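Local coordinates for hypothetical fimbrial assembly protein (Parabacteroides distasonis, PDB 3R4R) that is a putative component of the fimbrial tip, fimbriae being cell-surface filaments that mediate adhesion and biofilm formation, at residues 219-223 against 224-228. Numbering follows the deposited sequence.
Sequences LAYPT and TKPVT. With SO4 (sulfate ion), chain C.
Tyr221 has CG anti to its own N (chi1 179°), which carries the phenol toward Lys225 and Pro226, while Lys225 keeps CG beside its N and anti to its carbonyl carbon and runs across the tyrosine at about a right angle. The phenol ends in a hydrogen bond from Tyr221 OH to Pro226 O of 2.9 Å. This carbonyl oxygen lies at the ring edge, near the ring plane, whereas the hydroxyl stands above the plane of the carbonyl, 41° out of it. Tyr221 CE2 meets Lys225 CG at 3.7 Å where the two side chains cross. On the other ring edge, Tyr221 CE1 packs on Pro226 CD at 3.9 Å. The two prolines also cross at about a right angle, with Pro222 CB 3.8 Å from Pro226 CD. Next to the phenol the chain reverses in a type I beta turn from Pro222 to Lys225, closed by Lys225 N donating to Pro222 O at 3.1 Å with an N-H...O angle of 152°. Thr223 and Thr224 occupy its exposed corner positions. Beyond the turn, a sulfate, probably from the crystallisation liquor, accepts a nearly straight bond from Val227 N to its O4 at 2.8 Å and a weak one from Thr228 N to O3. The loop belongs to the C-terminal, transthyretin-like domain and links strand 218-219 to strand 228-232. Lys225 NZ bonds Thr192 O and the Tyr221 side chain rests on Leu191 and Val194, tying the turn and the tyrosine just before it to strand 191-202, while Thr228 enters strand 228-232, antiparallel to strand 161-179.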
loop_
_atom_site.group_PDB
_atom_site.type_symbol
_atom_site.label_atom_id
_atom_site.label_comp_id
_atom_site.label_asym_id
_atom_site.label_seq_id
_atom_site.Cartn_x
_atom_site.Cartn_y
_atom_site.Cartn_z
ATOM N N LEU A 219 5.491 9.954 11.109
ATOM C CA LEU A 219 4.952 8.698 11.632
ATOM C C LEU A 219 5.839 8.231 12.754
ATOM O O LEU A 219 7.000 7.892 12.531
ATOM C CB LEU A 219 4.816 7.623 10.539
ATOM C CG LEU A 219 4.230 6.247 10.934
ATOM C CD1 LEU A 219 2.790 6.365 11.439
ATOM C CD2 LEU A 219 4.269 5.317 9.753
ATOM N N ALA A 220 5.304 8.234 13.970
ATOM C CA ALA A 220 6.073 7.852 15.144
ATOM C C ALA A 220 6.442 6.410 15.113
ATOM O O ALA A 220 5.638 5.572 14.692
ATOM C CB ALA A 220 5.279 8.137 16.404
ATOM N N TYR A 221 7.665 6.108 15.567
ATOM C CA TYR A 221 8.135 4.744 15.755
ATOM C C TYR A 221 7.464 4.189 17.007
ATOM O O TYR A 221 7.568 4.826 18.053
ATOM C CB TYR A 221 9.656 4.711 15.838
ATOM C CG TYR A 221 10.260 3.348 16.062
ATOM C CD1 TYR A 221 10.149 2.347 15.098
ATOM C CD2 TYR A 221 11.060 3.094 17.177
ATOM C CE1 TYR A 221 10.715 1.089 15.298
ATOM C CE2 TYR A 221 11.689 1.864 17.351
ATOM C CZ TYR A 221 11.532 0.870 16.396
ATOM O OH TYR A 221 12.151 -0.353 16.556
ATOM N N PRO A 222 6.713 3.063 16.925
ATOM C CA PRO A 222 5.994 2.570 18.111
ATOM C C PRO A 222 6.902 2.373 19.331
ATOM O O PRO A 222 8.093 2.140 19.208
ATOM C CB PRO A 222 5.430 1.229 17.639
ATOM C CG PRO A 222 5.246 1.411 16.173
ATOM C CD PRO A 222 6.439 2.209 15.749
ATOM N N THR A 223 6.299 2.472 20.521
ATOM C CA THR A 223 6.949 2.330 21.829
ATOM C C THR A 223 7.308 0.845 22.090
ATOM O O THR A 223 8.101 0.560 22.998
ATOM C CB THR A 223 6.030 2.902 22.932
ATOM O OG1 THR A 223 4.743 2.270 22.875
ATOM C CG2 THR A 223 5.854 4.403 22.803
ATOM N N THR A 224 6.762 -0.087 21.261
ATOM C CA THR A 224 7.040 -1.537 21.324
ATOM C C THR A 224 8.351 -1.842 20.569
ATOM O O THR A 224 8.843 -2.967 20.631
ATOM C CB THR A 224 5.858 -2.355 20.762
ATOM O OG1 THR A 224 5.573 -1.923 19.416
ATOM C CG2 THR A 224 4.590 -2.256 21.643
ATOM N N LYS A 225 8.921 -0.815 19.873
ATOM C CA LYS A 225 10.163 -0.855 19.084
ATOM C C LYS A 225 10.190 -2.115 18.181
ATOM O O LYS A 225 11.041 -2.979 18.372
ATOM C CB LYS A 225 11.419 -0.796 19.981
ATOM C CG LYS A 225 11.465 0.481 20.816
ATOM C CD LYS A 225 12.769 0.676 21.561
ATOM C CE LYS A 225 12.732 1.876 22.492
ATOM N NZ LYS A 225 12.395 3.156 21.801
ATOM N N PRO A 226 9.249 -2.252 17.214
ATOM C CA PRO A 226 9.240 -3.466 16.369
ATOM C C PRO A 226 10.389 -3.499 15.364
ATOM O O PRO A 226 10.924 -2.468 14.958
ATOM C CB PRO A 226 7.896 -3.388 15.637
ATOM C CG PRO A 226 7.568 -1.939 15.606
ATOM C CD PRO A 226 8.149 -1.331 16.847
ATOM N N VAL A 227 10.751 -4.726 14.968
ATOM C CA VAL A 227 11.835 -5.090 14.049
ATOM C C VAL A 227 11.278 -5.010 12.599
ATOM O O VAL A 227 12.031 -4.668 11.701
ATOM C CB VAL A 227 12.348 -6.496 14.490
ATOM C CG1 VAL A 227 12.866 -7.358 13.354
ATOM C CG2 VAL A 227 13.378 -6.352 15.585
ATOM N N THR A 228 9.982 -5.255 12.397
ATOM C CA THR A 228 9.305 -5.087 11.109
ATOM C C THR A 228 8.370 -3.867 11.255
ATOM O O THR A 228 7.523 -3.823 12.146
ATOM C CB THR A 228 8.572 -6.373 10.631
ATOM O OG1 THR A 228 9.527 -7.421 10.373
ATOM C CG2 THR A 228 7.710 -6.126 9.356
HETATM S S SO4 C . 8.520 -7.505 15.550
HETATM O O1 SO4 C . 7.304 -6.680 15.477
HETATM O O2 SO4 C . 8.197 -8.803 16.179
HETATM O O3 SO4 C . 9.021 -7.745 14.172
HETATM O O4 SO4 C . 9.526 -6.840 16.359
#